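Local coordinates for catalytic domain of the nuclear inclusion protein A (nia) (Tobacco etch virus, PDB 1LVM) that is a chymotrypsin-type cysteine protease that cleaves peptide bonds with pronounced sequence specificity, probably processing the viral polyprotein, at residues E32-T37 and F56-G61; T78-H83 and I91-P96; Q82-G87 and S208-N213. The protein carries 1 engineered substitution. All blocks are in the same frame, centred on the assembly; numbering follows the deposited sequence.

Interaction 1: E32-T37 and F56-G61; sequences ESDGHT and FRRNNG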
ATOM      1  N   GLU A  32     -11.095  -9.807  -9.247  1.00 18.00           N
ATOM      2  CA  GLU A  32     -11.832 -11.044  -9.300  1.00 18.04           C
ATOM      3  C   GLU A  32     -11.497 -11.757 -10.630  1.00 20.98           C
ATOM      4  O   GLU A  32     -11.763 -11.235 -11.729  1.00 13.62           O
ATOM      5  CB  GLU A  32     -13.333 -10.714  -9.174  1.00 22.72           C
ATOM      6  CG  GLU A  32     -14.227 -11.894  -9.127  1.00 29.32           C
ATOM      7  CD  GLU A  32     -15.680 -11.474  -8.969  1.00 30.92           C
ATOM      8  OE1 GLU A  32     -16.278 -11.023  -9.972  1.00 40.12           O
ATOM      9  OE2 GLU A  32     -16.219 -11.582  -7.850  1.00 30.58           O
ATOM     10  N   SER A  33     -10.910 -12.940 -10.518  1.00 17.91           N
ATOM     11  CA  SER A  33     -10.496 -13.612 -11.739  1.00 26.71           C
ATOM     12  C   SER A  33     -10.374 -15.116 -11.512  1.00 29.54           C
ATOM     13  O   SER A  33      -9.853 -15.525 -10.476  1.00 21.50           O
ATOM     14  CB  SER A  33      -9.118 -13.055 -12.144  1.00 25.14           C
ATOM     15  OG  SER A  33      -8.639 -13.606 -13.326  1.00 52.96           O
ATOM     16  N   ASP A  34     -10.873 -15.905 -12.465  1.00 26.88           N
ATOM     17  CA  ASP A  34     -10.709 -17.360 -12.429  1.00 21.71           C
ATOM     18  C   ASP A  34     -11.312 -18.031 -11.211  1.00 23.94           C
ATOM     19  O   ASP A  34     -10.761 -19.005 -10.744  1.00 25.21           O
ATOM     20  CB  ASP A  34      -9.192 -17.682 -12.434  1.00 23.79           C
ATOM     21  CG  ASP A  34      -8.414 -16.979 -13.581  1.00 38.35           C
ATOM     22  OD1 ASP A  34      -8.666 -17.325 -14.759  1.00 26.52           O
ATOM     23  OD2 ASP A  34      -7.545 -16.090 -13.312  1.00 23.18           O
ATOM     24  N   GLY A  35     -12.405 -17.526 -10.661  1.00 25.19           N
ATOM     25  CA  GLY A  35     -12.944 -18.190  -9.481  1.00 21.05           C
ATOM     26  C   GLY A  35     -12.309 -17.691  -8.193  1.00 22.77           C
ATOM     27  O   GLY A  35     -12.720 -18.093  -7.098  1.00 17.95           O
ATOM     28  N   HIS A  36     -11.311 -16.805  -8.314  1.00 17.90           N
ATOM     29  CA  HIS A  36     -10.677 -16.229  -7.141  1.00 13.01           C
ATOM     30  C   HIS A  36     -11.036 -14.757  -6.977  1.00 15.60           C
ATOM     31  O   HIS A  36     -11.462 -14.074  -7.919  1.00 21.85           O
ATOM     32  CB  HIS A  36      -9.156 -16.335  -7.208  1.00 22.72           C
ATOM     33  CG  HIS A  36      -8.649 -17.742  -7.087  1.00 23.11           C
ATOM     34  ND1 HIS A  36      -8.258 -18.287  -5.880  1.00 25.65           N
ATOM     35  CD2 HIS A  36      -8.382 -18.671  -8.028  1.00 20.58           C
ATOM     36  CE1 HIS A  36      -7.747 -19.487  -6.091  1.00 23.04           C
ATOM     37  NE2 HIS A  36      -7.810 -19.743  -7.386  1.00 20.95           N
ATOM     38  N   THR A  37     -10.873 -14.285  -5.758  1.00 24.21           N
ATOM     39  CA  THR A  37     -11.083 -12.869  -5.547  1.00 23.76           C
ATOM     40  C   THR A  37     -10.065 -12.410  -4.525  1.00 28.88           C
ATOM     41  O   THR A  37      -9.957 -13.006  -3.464  1.00 29.76           O
ATOM     42  CB  THR A  37     -12.542 -12.533  -5.126  1.00 22.15           C
ATOM     43  OG1 THR A  37     -12.611 -11.119  -4.900  1.00 27.29           O
ATOM     44  CG2 THR A  37     -12.971 -13.282  -3.856  1.00 42.90           C
ATOM     45  N   PHE A  56      -1.831  -8.759  -8.443  1.00 14.16           N
ATOM     46  CA  PHE A  56      -1.810  -9.362  -9.793  1.00 15.66           C
ATOM     47  C   PHE A  56      -1.279 -10.787  -9.883  1.00 17.56           C
ATOM     48  O   PHE A  56      -0.689 -11.161 -10.871  1.00 15.83           O
ATOM     49  CB  PHE A  56      -1.067  -8.420 -10.769  1.00 15.09           C
ATOM     50  CG  PHE A  56      -1.841  -7.181 -11.044  1.00 17.70           C
ATOM     51  CD1 PHE A  56      -2.941  -7.214 -11.895  1.00 16.08           C
ATOM     52  CD2 PHE A  56      -1.512  -5.992 -10.426  1.00 21.14           C
ATOM     53  CE1 PHE A  56      -3.707  -6.052 -12.135  1.00 14.91           C
ATOM     54  CE2 PHE A  56      -2.266  -4.817 -10.654  1.00 20.44           C
ATOM     55  CZ  PHE A  56      -3.348  -4.838 -11.498  1.00 19.76           C
ATOM     56  N   ARG A  57      -1.481 -11.554  -8.815  1.00 15.68           N
ATOM     57  CA  ARG A  57      -1.180 -12.994  -8.790  1.00 23.87           C
ATOM     58  C   ARG A  57      -1.908 -13.499 -10.027  1.00 24.14           C
ATOM     59  O   ARG A  57      -1.415 -14.365 -10.745  1.00 19.38           O
ATOM     60  CB  ARG A  57      -1.775 -13.631  -7.507  1.00 13.44           C
ATOM     61  CG  ARG A  57      -1.789 -15.180  -7.443  1.00 23.72           C
ATOM     62  CD  ARG A  57      -0.469 -15.775  -7.828  1.00 32.20           C
ATOM     63  NE  ARG A  57      -0.585 -17.244  -7.893  1.00 72.94           N
ATOM     64  CZ  ARG A  57      -0.648 -17.934  -9.032  1.00 35.46           C
ATOM     65  NH1 ARG A  57      -0.595 -17.288 -10.184  1.00 32.32           N
ATOM     66  NH2 ARG A  57      -0.762 -19.250  -9.031  1.00 39.51           N
ATOM     67  N   ARG A  58      -3.088 -12.935 -10.290  1.00 15.99           N
ATOM     68  CA  ARG A  58      -3.865 -13.284 -11.469  1.00 14.63           C
ATOM     69  C   ARG A  58      -4.155 -12.005 -12.242  1.00 22.96           C
ATOM     70  O   ARG A  58      -4.219 -10.937 -11.660  1.00 16.54           O
ATOM     71  CB  ARG A  58      -5.186 -13.931 -11.035  1.00 19.38           C
ATOM     72  CG  ARG A  58      -4.883 -15.351 -10.511  1.00 26.68           C
ATOM     73  CD  ARG A  58      -6.047 -16.089  -9.898  1.00 36.19           C
ATOM     74  NE  ARG A  58      -5.544 -16.883  -8.771  1.00 93.71           N
ATOM     75  CZ  ARG A  58      -5.436 -16.448  -7.511  1.00 55.28           C
ATOM     76  NH1 ARG A  58      -5.815 -15.206  -7.174  1.00 38.33           N
ATOM     77  NH2 ARG A  58      -4.932 -17.249  -6.584  1.00 93.94           N
ATOM     78  N   ASN A  59      -4.347 -12.092 -13.546  1.00 15.50           N
ATOM     79  CA  ASN A  59      -4.676 -10.900 -14.312  1.00 13.45           C
ATOM     80  C   ASN A  59      -5.533 -11.383 -15.492  1.00 17.03           C
ATOM     81  O   ASN A  59      -5.050 -11.518 -16.619  1.00 16.21           O
ATOM     82  CB  ASN A  59      -3.389 -10.204 -14.745  1.00 12.22           C
ATOM     83  CG  ASN A  59      -3.656  -8.798 -15.370  1.00 16.29           C
ATOM     84  OD1 ASN A  59      -4.785  -8.450 -15.696  1.00 19.17           O
ATOM     85  ND2 ASN A  59      -2.610  -8.042 -15.586  1.00 14.25           N
ATOM     86  N   ASN A  60      -6.817 -11.646 -15.225  1.00 15.62           N
ATOM     87  CA  ASN A  60      -7.660 -12.238 -16.265  1.00 15.96           C
ATOM     88  C   ASN A  60      -9.129 -12.032 -15.897  1.00 21.46           C
ATOM     89  O   ASN A  60      -9.968 -12.905 -16.129  1.00 19.30           O
ATOM     90  CB  ASN A  60      -7.275 -13.741 -16.340  1.00 17.97           C
ATOM     91  CG  ASN A  60      -7.982 -14.470 -17.455  1.00 27.12           C
ATOM     92  OD1 ASN A  60      -8.084 -13.929 -18.529  1.00 25.42           O
ATOM     93  ND2 ASN A  60      -8.515 -15.683 -17.177  1.00 27.31           N
ATOM     94  N   GLY A  61      -9.435 -10.889 -15.288  1.00 18.17           N
ATOM     95  CA  GLY A  61     -10.805 -10.664 -14.834  1.00 18.06           C
ATOM     96  C   GLY A  61     -11.111  -9.214 -14.716  1.00 20.60           C
ATOM     97  O   GLY A  61     -10.785  -8.452 -15.638  1.00 20.67           O
TER
HETATM   98  O   HOH W   1     -11.827 -14.855 -14.803  1.00 36.76           O
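Arg58 lays its guanidinium flat on the imidazole of His36, and this stack is one of two close-fitting places in the contact. The group centres are 3.6 Å apart and the planes differ by only 6°, a nearly parallel stack. NH2 stands over the ring centre, NE comes near CD2, and NH1 reaches past the ring toward CB of His36. CG of Arg57 closes the opposite face of the guanidinium, so the plane is sandwiched.

The second tight place is around Ser33. OG, anti to the backbone N (chi1 -178°), sits against Asn60, 3.3 Å from its CB, while it donates to Asp34 OD2 within its own segment. Beside it, Gly61 brings a bare CA within 3.3 Å of Glu32 O, a CA-H...O contact that the absence of a side chain permits.

Both places belong to the tip of a beta hairpin: strands 26-33 and 36-45 are joined by a type I' turn from Ser33 to His36, and the loop leading from strand 48-51 into strand 62-67 packs across it. Asn31 ND2 adds a hydrogen bond to Arg58 O.

The outer side is looser and polar, with Asp34 and Asn60 both exposed. Asn60 ND2 donates to Asp34 OD1 over 2.9 Å at 159°, arriving on the syn side but somewhat out of the carboxylate plane. The bond from Ser33 OG to Asp34 OD2, 2.7 Å long, comes from well above that plane. A water also bridges the segments, accepting from Asp34 N at 2.7 Å and donating to Asn60 O at 3.0 Å.

Interaction 2: T78-H83 and I91-P96; sequences TTLQQH and IIIRMP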
ATOM      1  N   THR A  78      -6.625  -6.897 -18.000  1.00 20.25           N
ATOM      2  CA  THR A  78      -5.473  -6.967 -18.868  1.00 15.14           C
ATOM      3  C   THR A  78      -5.239  -5.699 -19.623  1.00 23.80           C
ATOM      4  O   THR A  78      -4.176  -5.546 -20.237  1.00 22.99           O
ATOM      5  CB  THR A  78      -5.609  -8.143 -19.870  1.00 24.45           C
ATOM      6  OG1 THR A  78      -6.627  -7.840 -20.835  1.00 21.44           O
ATOM      7  CG2 THR A  78      -6.020  -9.406 -19.134  1.00 20.46           C
ATOM      8  N   THR A  79      -6.227  -4.796 -19.606  1.00 20.95           N
ATOM      9  CA  THR A  79      -6.084  -3.509 -20.298  1.00 21.19           C
ATOM     10  C   THR A  79      -5.392  -2.456 -19.431  1.00 25.25           C
ATOM     11  O   THR A  79      -4.987  -1.379 -19.899  1.00 16.95           O
ATOM     12  CB  THR A  79      -7.484  -2.940 -20.717  1.00 21.70           C
ATOM     13  OG1 THR A  79      -8.249  -2.557 -19.548  1.00 24.12           O
ATOM     14  CG2 THR A  79      -8.253  -4.037 -21.454  1.00 21.03           C
ATOM     15  N   LEU A  80      -5.233  -2.756 -18.151  1.00 15.92           N
ATOM     16  CA  LEU A  80      -4.631  -1.766 -17.284  1.00 13.40           C
ATOM     17  C   LEU A  80      -3.098  -1.629 -17.449  1.00 15.58           C
ATOM     18  O   LEU A  80      -2.401  -2.629 -17.327  1.00 19.29           O
ATOM     19  CB  LEU A  80      -4.938  -2.216 -15.828  1.00 20.35           C
ATOM     20  CG  LEU A  80      -5.841  -1.561 -14.777  1.00 44.02           C
ATOM     21  CD1 LEU A  80      -6.768  -0.558 -15.391  1.00 17.86           C
ATOM     22  CD2 LEU A  80      -6.546  -2.628 -13.922  1.00 18.73           C
ATOM     23  N   GLN A  81      -2.587  -0.421 -17.659  1.00 12.83           N
ATOM     24  CA  GLN A  81      -1.159  -0.209 -17.669  1.00 15.25           C
ATOM     25  C   GLN A  81      -0.578  -0.339 -16.245  1.00 17.98           C
ATOM     26  O   GLN A  81      -1.158   0.132 -15.247  1.00 15.70           O
ATOM     27  CB  GLN A  81      -0.837   1.160 -18.299  1.00 14.35           C
ATOM     28  CG  GLN A  81      -1.057   1.040 -19.826  1.00 23.67           C
ATOM     29  CD  GLN A  81      -0.404   2.179 -20.533  1.00 31.54           C
ATOM     30  OE1 GLN A  81      -0.780   3.339 -20.353  1.00 48.20           O
ATOM     31  NE2 GLN A  81       0.617   1.872 -21.317  1.00 49.51           N
ATOM     32  N   GLN A  82       0.560  -1.016 -16.162  1.00 12.86           N
ATOM     33  CA  GLN A  82       1.226  -1.315 -14.904  1.00 12.46           C
ATOM     34  C   GLN A  82       2.711  -0.934 -14.959  1.00 19.71           C
ATOM     35  O   GLN A  82       3.392  -1.103 -16.002  1.00 17.49           O
ATOM     36  CB  GLN A  82       1.189  -2.822 -14.685  1.00 13.71           C
ATOM     37  CG  GLN A  82      -0.191  -3.469 -14.637  1.00 13.76           C
ATOM     38  CD  GLN A  82      -0.072  -4.965 -14.984  1.00 11.27           C
ATOM     39  OE1 GLN A  82       0.374  -5.274 -16.105  1.00 16.17           O
ATOM     40  NE2 GLN A  82      -0.388  -5.897 -14.018  1.00 14.94           N
ATOM     41  N   HIS A  83       3.213  -0.430 -13.843  1.00 16.07           N
ATOM     42  CA  HIS A  83       4.640  -0.159 -13.735  1.00 11.93           C
ATOM     43  C   HIS A  83       5.135  -0.959 -12.533  1.00 18.38           C
ATOM     44  O   HIS A  83       4.738  -0.745 -11.367  1.00 14.37           O
ATOM     45  CB  HIS A  83       5.004   1.338 -13.556  1.00 12.19           C
ATOM     46  CG  HIS A  83       6.448   1.529 -13.232  1.00 16.80           C
ATOM     47  ND1 HIS A  83       7.376   1.985 -14.143  1.00 16.95           N
ATOM     48  CD2 HIS A  83       7.120   1.317 -12.083  1.00 15.43           C
ATOM     49  CE1 HIS A  83       8.565   2.053 -13.563  1.00 22.98           C
ATOM     50  NE2 HIS A  83       8.440   1.655 -12.305  1.00 20.56           N
ATOM     51  N   ILE A  91       3.476  -2.083  -7.021  1.00  8.24           N
ATOM     52  CA  ILE A  91       3.269  -1.891  -8.464  1.00 11.39           C
ATOM     53  C   ILE A  91       2.463  -0.614  -8.613  1.00 15.56           C
ATOM     54  O   ILE A  91       1.785  -0.199  -7.674  1.00 12.92           O
ATOM     55  CB  ILE A  91       2.427  -3.129  -9.015  1.00 13.68           C
ATOM     56  CG1 ILE A  91       2.357  -3.155 -10.581  1.00 12.72           C
ATOM     57  CG2 ILE A  91       0.983  -3.139  -8.426  1.00 10.25           C
ATOM     58  CD1 ILE A  91       1.704  -4.455 -11.078  1.00 15.87           C
ATOM     59  N   ILE A  92       2.570   0.041  -9.761  1.00 12.11           N
ATOM     60  CA  ILE A  92       1.703   1.246  -9.930  1.00 13.44           C
ATOM     61  C   ILE A  92       0.776   0.972 -11.084  1.00 20.52           C
ATOM     62  O   ILE A  92       1.222   0.531 -12.136  1.00 15.50           O
ATOM     63  CB  ILE A  92       2.497   2.515 -10.262  1.00 15.51           C
ATOM     64  CG1 ILE A  92       3.600   2.719  -9.235  1.00 10.95           C
ATOM     65  CG2 ILE A  92       1.523   3.742 -10.341  1.00 12.92           C
ATOM     66  CD1 ILE A  92       4.625   3.837  -9.631  1.00 14.02           C
ATOM     67  N   ILE A  93      -0.517   1.158 -10.851  1.00 10.27           N
ATOM     68  CA  ILE A  93      -1.548   0.991 -11.907  1.00 12.32           C
ATOM     69  C   ILE A  93      -1.890   2.351 -12.470  1.00 16.74           C
ATOM     70  O   ILE A  93      -2.099   3.322 -11.689  1.00 15.62           O
ATOM     71  CB  ILE A  93      -2.817   0.501 -11.272  1.00 13.05           C
ATOM     72  CG1 ILE A  93      -2.568  -0.844 -10.610  1.00 15.74           C
ATOM     73  CG2 ILE A  93      -3.948   0.386 -12.286  1.00 15.70           C
ATOM     74  CD1 ILE A  93      -3.805  -1.274  -9.776  1.00 17.65           C
ATOM     75  N   ARG A  94      -1.935   2.469 -13.795  1.00 16.47           N
ATOM     76  CA  ARG A  94      -2.366   3.755 -14.340  1.00 12.01           C
ATOM     77  C   ARG A  94      -3.866   3.558 -14.635  1.00 20.37           C
ATOM     78  O   ARG A  94      -4.238   2.683 -15.415  1.00 18.63           O
ATOM     79  CB  ARG A  94      -1.578   4.099 -15.613  1.00 19.93           C
ATOM     80  CG  ARG A  94      -1.959   5.454 -16.138  1.00 23.62           C
ATOM     81  CD  ARG A  94      -1.199   5.896 -17.412  1.00 25.88           C
ATOM     82  NE  ARG A  94      -1.724   7.217 -17.712  1.00 49.93           N
ATOM     83  CZ  ARG A  94      -1.098   8.363 -17.470  1.00 44.95           C
ATOM     84  NH1 ARG A  94       0.114   8.364 -16.943  1.00 51.21           N
ATOM     85  NH2 ARG A  94      -1.719   9.517 -17.690  1.00 55.23           N
ATOM     86  N   MET A  95      -4.741   4.343 -14.017  1.00 13.39           N
ATOM     87  CA  MET A  95      -6.157   4.182 -14.292  1.00 10.45           C
ATOM     88  C   MET A  95      -6.522   4.909 -15.627  1.00 11.37           C
ATOM     89  O   MET A  95      -5.890   5.886 -16.021  1.00 19.49           O
ATOM     90  CB  MET A  95      -6.981   4.754 -13.132  1.00 15.76           C
ATOM     91  CG  MET A  95      -6.772   3.970 -11.816  1.00 19.76           C
ATOM     92  SD  MET A  95      -7.356   2.253 -11.962  1.00 21.89           S
ATOM     93  CE  MET A  95      -9.125   2.409 -12.030  1.00 19.00           C
ATOM     94  N   PRO A  96      -7.561   4.423 -16.270  1.00 16.17           N
ATOM     95  CA  PRO A  96      -8.001   5.021 -17.545  1.00 20.69           C
ATOM     96  C   PRO A  96      -8.498   6.451 -17.336  1.00 26.82           C
ATOM     97  O   PRO A  96      -8.816   6.820 -16.218  1.00 20.13           O
ATOM     98  CB  PRO A  96      -9.082   4.075 -18.009  1.00 20.11           C
ATOM     99  CG  PRO A  96      -9.632   3.467 -16.724  1.00 25.11           C
ATOM    100  CD  PRO A  96      -8.351   3.236 -15.923  1.00 23.04           C
TER
HETATM  101  O   HOH W   2      -4.367   1.936 -17.944  1.00 18.97           O
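Leu80 and Ile93 meet at one end of a beta hairpin built from strands 81-84 and 91-94, which forms part of the N-terminal barrel of the chymotrypsin-type fold. The strand axes approach to 4.7 Å and run antiparallel at 154°. His83 and Ile92 form a hydrogen-bonded pair, each N donating to the other's O; Gln82 and Ile93, with the closest CA atoms, are the non-hydrogen-bonded pair next to it. Arg94 N adds a bond to Gln81 O.

The side chains fit differently at each end. Leu80 precedes the clearly paired residues, yet its tip swings in: CG lies 3.7 Å from Ile93 CG2, while CD1 settles between Arg94 O and Pro96 CD, 4.1 Å from the latter. Met95 SD lies at the margin of this hollow. Met95 and Pro96 also pack against an apolar side chain of the bound peptide, which places this end of the hairpin beside the substrate-binding region.

At the other end the bump is Ile91. CG1 lies anti to the backbone N (chi1 -170°), and CD1 beyond it crosses the Gln82 side chain obliquely, 4.0 Å from CB of that residue; the amide at the end of Gln82 turns on toward Trp210. Ile91 CG1 also rests 3.5 Å from His83 O.

On the face carrying His83 and Ile92, Leu197 of helix 194-199 packs on both side chains, with Leu198 on Ile92, and His83 ND1 is engaged by Gln205 N. Farther along that face, Gln81 and Arg94 run side by side in the same direction, touching CB to CB at 4.0 Å, with Gln81 OE1 3.9 Å from Arg94 CD.

Interaction 3: Q82-G87 and S208-N213; sequences QHLIDG and SGWRLN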
ATOM      1  N   GLN A  82       0.560  -1.016 -16.162  1.00 12.86           N
ATOM      2  CA  GLN A  82       1.226  -1.315 -14.904  1.00 12.46           C
ATOM      3  C   GLN A  82       2.711  -0.934 -14.959  1.00 19.71           C
ATOM      4  O   GLN A  82       3.392  -1.103 -16.002  1.00 17.49           O
ATOM      5  CB  GLN A  82       1.189  -2.822 -14.685  1.00 13.71           C
ATOM      6  CG  GLN A  82      -0.191  -3.469 -14.637  1.00 13.76           C
ATOM      7  CD  GLN A  82      -0.072  -4.965 -14.984  1.00 11.27           C
ATOM      8  OE1 GLN A  82       0.374  -5.274 -16.105  1.00 16.17           O
ATOM      9  NE2 GLN A  82      -0.388  -5.897 -14.018  1.00 14.94           N
ATOM     10  N   HIS A  83       3.213  -0.430 -13.843  1.00 16.07           N
ATOM     11  CA  HIS A  83       4.640  -0.159 -13.735  1.00 11.93           C
ATOM     12  C   HIS A  83       5.135  -0.959 -12.533  1.00 18.38           C
ATOM     13  O   HIS A  83       4.738  -0.745 -11.367  1.00 14.37           O
ATOM     14  CB  HIS A  83       5.004   1.338 -13.556  1.00 12.19           C
ATOM     15  CG  HIS A  83       6.448   1.529 -13.232  1.00 16.80           C
ATOM     16  ND1 HIS A  83       7.376   1.985 -14.143  1.00 16.95           N
ATOM     17  CD2 HIS A  83       7.120   1.317 -12.083  1.00 15.43           C
ATOM     18  CE1 HIS A  83       8.565   2.053 -13.563  1.00 22.98           C
ATOM     19  NE2 HIS A  83       8.440   1.655 -12.305  1.00 20.56           N
ATOM     20  N   LEU A  84       6.001  -1.912 -12.804  1.00 13.57           N
ATOM     21  CA  LEU A  84       6.532  -2.794 -11.730  1.00 15.35           C
ATOM     22  C   LEU A  84       7.686  -2.180 -10.974  1.00 23.73           C
ATOM     23  O   LEU A  84       8.539  -1.572 -11.586  1.00 16.47           O
ATOM     24  CB  LEU A  84       7.068  -4.110 -12.353  1.00 17.83           C
ATOM     25  CG  LEU A  84       6.091  -4.846 -13.256  1.00 25.52           C
ATOM     26  CD1 LEU A  84       6.778  -6.006 -14.042  1.00 28.90           C
ATOM     27  CD2 LEU A  84       5.077  -5.404 -12.372  1.00 22.62           C
ATOM     28  N   ILE A  85       7.708  -2.358  -9.639  1.00 15.24           N
ATOM     29  CA  ILE A  85       8.818  -1.919  -8.832  1.00 12.76           C
ATOM     30  C   ILE A  85       9.673  -3.205  -8.599  1.00 14.20           C
ATOM     31  O   ILE A  85       9.323  -4.173  -7.911  1.00 14.06           O
ATOM     32  CB  ILE A  85       8.338  -1.361  -7.420  1.00 19.36           C
ATOM     33  CG1 ILE A  85       7.232  -0.282  -7.607  1.00 20.15           C
ATOM     34  CG2 ILE A  85       9.567  -0.751  -6.667  1.00 19.09           C
ATOM     35  CD1 ILE A  85       7.728   0.961  -8.280  1.00 17.50           C
ATOM     36  N   ASP A  86      10.808  -3.205  -9.261  1.00 21.66           N
ATOM     37  CA  ASP A  86      11.752  -4.307  -9.253  1.00 21.47           C
ATOM     38  C   ASP A  86      12.058  -4.872  -7.861  1.00 18.41           C
ATOM     39  O   ASP A  86      12.457  -4.139  -6.951  1.00 24.17           O
ATOM     40  CB  ASP A  86      13.061  -3.756  -9.881  1.00 37.11           C
ATOM     41  CG  ASP A  86      13.864  -4.800 -10.622  1.00 78.29           C
ATOM     42  OD1 ASP A  86      13.553  -5.998 -10.499  1.00 41.52           O
ATOM     43  OD2 ASP A  86      14.814  -4.402 -11.336  1.00 93.94           O
ATOM     44  N   GLY A  87      11.869  -6.165  -7.699  1.00 23.57           N
ATOM     45  CA  GLY A  87      12.225  -6.813  -6.451  1.00 22.96           C
ATOM     46  C   GLY A  87      11.421  -6.510  -5.209  1.00 28.83           C
ATOM     47  O   GLY A  87      11.795  -7.012  -4.162  1.00 19.40           O
ATOM     48  N   SER A 208       1.253  -4.032 -19.904  1.00 14.84           N
ATOM     49  CA  SER A 208      -0.096  -4.403 -19.526  1.00 16.11           C
ATOM     50  C   SER A 208      -0.233  -5.968 -19.611  1.00 20.77           C
ATOM     51  O   SER A 208       0.538  -6.622 -20.326  1.00 20.28           O
ATOM     52  CB  SER A 208      -1.091  -3.627 -20.407  1.00 24.30           C
ATOM     53  OG  SER A 208      -1.121  -4.179 -21.710  1.00 34.56           O
ATOM     54  N   GLY A 209      -1.131  -6.543 -18.811  1.00 14.46           N
ATOM     55  CA  GLY A 209      -1.408  -7.981 -18.799  1.00 15.50           C
ATOM     56  C   GLY A 209      -0.518  -8.744 -17.838  1.00 23.92           C
ATOM     57  O   GLY A 209      -0.690  -9.945 -17.641  1.00 21.91           O
ATOM     58  N   TRP A 210       0.407  -8.044 -17.183  1.00 16.16           N
ATOM     59  CA  TRP A 210       1.355  -8.772 -16.299  1.00 14.43           C
ATOM     60  C   TRP A 210       0.763  -9.456 -15.063  1.00 17.82           C
ATOM     61  O   TRP A 210      -0.139  -8.903 -14.428  1.00 19.04           O
ATOM     62  CB  TRP A 210       2.475  -7.783 -15.899  1.00 16.88           C
ATOM     63  CG  TRP A 210       3.582  -8.365 -15.037  1.00 23.08           C
ATOM     64  CD1 TRP A 210       4.754  -8.923 -15.476  1.00 16.98           C
ATOM     65  CD2 TRP A 210       3.545  -8.581 -13.611  1.00 18.68           C
ATOM     66  NE1 TRP A 210       5.436  -9.487 -14.407  1.00 20.90           N
ATOM     67  CE2 TRP A 210       4.718  -9.290 -13.257  1.00 21.58           C
ATOM     68  CE3 TRP A 210       2.621  -8.248 -12.599  1.00 19.96           C
ATOM     69  CZ2 TRP A 210       4.998  -9.677 -11.923  1.00 25.04           C
ATOM     70  CZ3 TRP A 210       2.889  -8.621 -11.291  1.00 23.02           C
ATOM     71  CH2 TRP A 210       4.069  -9.330 -10.955  1.00 23.12           C
ATOM     72  N   ARG A 211       1.276 -10.662 -14.720  1.00 19.55           N
ATOM     73  CA  ARG A 211       0.841 -11.344 -13.516  1.00 13.80           C
ATOM     74  C   ARG A 211       1.972 -12.152 -12.964  1.00 15.55           C
ATOM     75  O   ARG A 211       3.023 -12.358 -13.634  1.00 19.86           O
ATOM     76  CB  ARG A 211      -0.298 -12.337 -13.787  1.00 11.58           C
ATOM     77  CG  ARG A 211       0.110 -13.381 -14.793  1.00 15.58           C
ATOM     78  CD  ARG A 211      -0.994 -14.445 -14.744  1.00 24.20           C
ATOM     79  NE  ARG A 211      -1.002 -15.280 -15.924  1.00 33.62           N
ATOM     80  CZ  ARG A 211      -0.485 -16.489 -15.991  1.00 93.94           C
ATOM     81  NH1 ARG A 211       0.093 -17.028 -14.914  1.00 40.63           N
ATOM     82  NH2 ARG A 211      -0.537 -17.127 -17.156  1.00 35.13           N
ATOM     83  N   LEU A 212       1.773 -12.615 -11.755  1.00 16.10           N
ATOM     84  CA  LEU A 212       2.742 -13.530 -11.117  1.00 33.13           C
ATOM     85  C   LEU A 212       2.394 -14.959 -11.652  1.00 29.95           C
ATOM     86  O   LEU A 212       1.332 -15.200 -12.215  1.00 38.75           O
ATOM     87  CB  LEU A 212       2.607 -13.481  -9.608  1.00 36.98           C
ATOM     88  CG  LEU A 212       3.273 -12.271  -8.927  1.00 34.81           C
ATOM     89  CD1 LEU A 212       2.863 -12.205  -7.431  1.00 42.58           C
ATOM     90  CD2 LEU A 212       4.793 -12.380  -9.045  1.00 39.98           C
ATOM     91  N   ASN A 213       3.298 -15.904 -11.515  1.00 25.60           N
ATOM     92  CA  ASN A 213       3.036 -17.235 -12.035  1.00 44.09           C
ATOM     93  C   ASN A 213       3.201 -18.304 -10.991  1.00 43.88           C
ATOM     94  O   ASN A 213       3.315 -19.484 -11.335  1.00 59.53           O
ATOM     95  CB  ASN A 213       3.985 -17.527 -13.205  1.00 52.47           C
TER
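Gln82 and Trp210 pair side-chain amide with backbone, joining strand 81-84 of the N-terminal barrel to the loop that leaves its edge strand 206-208. Both polar ends of one amide are used on one residue. OE1 accepts from Trp210 N at 3.0 Å; the N-H lies in the carbonyl plane on a lone pair, although the bond is bent to 140°. NE2 donates to Trp210 O at 3.0 Å in a nearly straight bond of 174°, the acceptor lying in the amide plane. Two bonds to the backbone N and O of one residue would resist rotation of the amide and fix which end is oxygen. Gly209 N is also close to OE1, but its angle is too poor for a bond.

The apolar half of the first shell is Leu84 against one face of the indole. CD1 sits over the five-membered ring, 3.8 Å from its centroid, a CH-pi contact close to the ring normal, while CD2 reaches toward the six-membered side, 3.7 Å from CD2 of Trp210. The indole is brought there with CG anti to the backbone N (chi1 -177°), and the opposite ring face is met by the backbone N of Leu212, offset toward the rim.

A second shell positions these groups. Trp210 O takes a further bond from Asn59 ND2, so this one carbonyl is gripped twice, and Asn59 OD1 is itself hydrogen-bonded to Thr77 OG1. Phe56 and Asn59 pack on the Gln82 side chain, and Leu212 is tied to Phe56 by a backbone hydrogen bond. The Gln82 backbone is hydrogen-bonded to Val207 of strand 206-208. NE2 of Gln82 lies at the edge of the indole near its plane, 4.1 Å from Trp210 CE3.

In the fold
All three contacts reach the same antiparallel sheet of the N-terminal barrel and lie on one side of the chain's centre. Interactions 2 and 3 are about 9 Å apart between centres and share Gln82 and His83 of strand 81-84; interaction 1 lies about 15 Å from interaction 2 and 14 Å from interaction 3. Along the chain, interaction 1 closes before the other two open, and interaction 3 brings in the loop after strand 206-208, more than 120 residues later. The 56-61 loop connects them: Phe56 packs on Gln82 and Ile91, while Asn59 reaches Trp210. Loops distant in sequence are thus packed against one hairpin, whose Met95-Pro96 end lies beside the bound peptide.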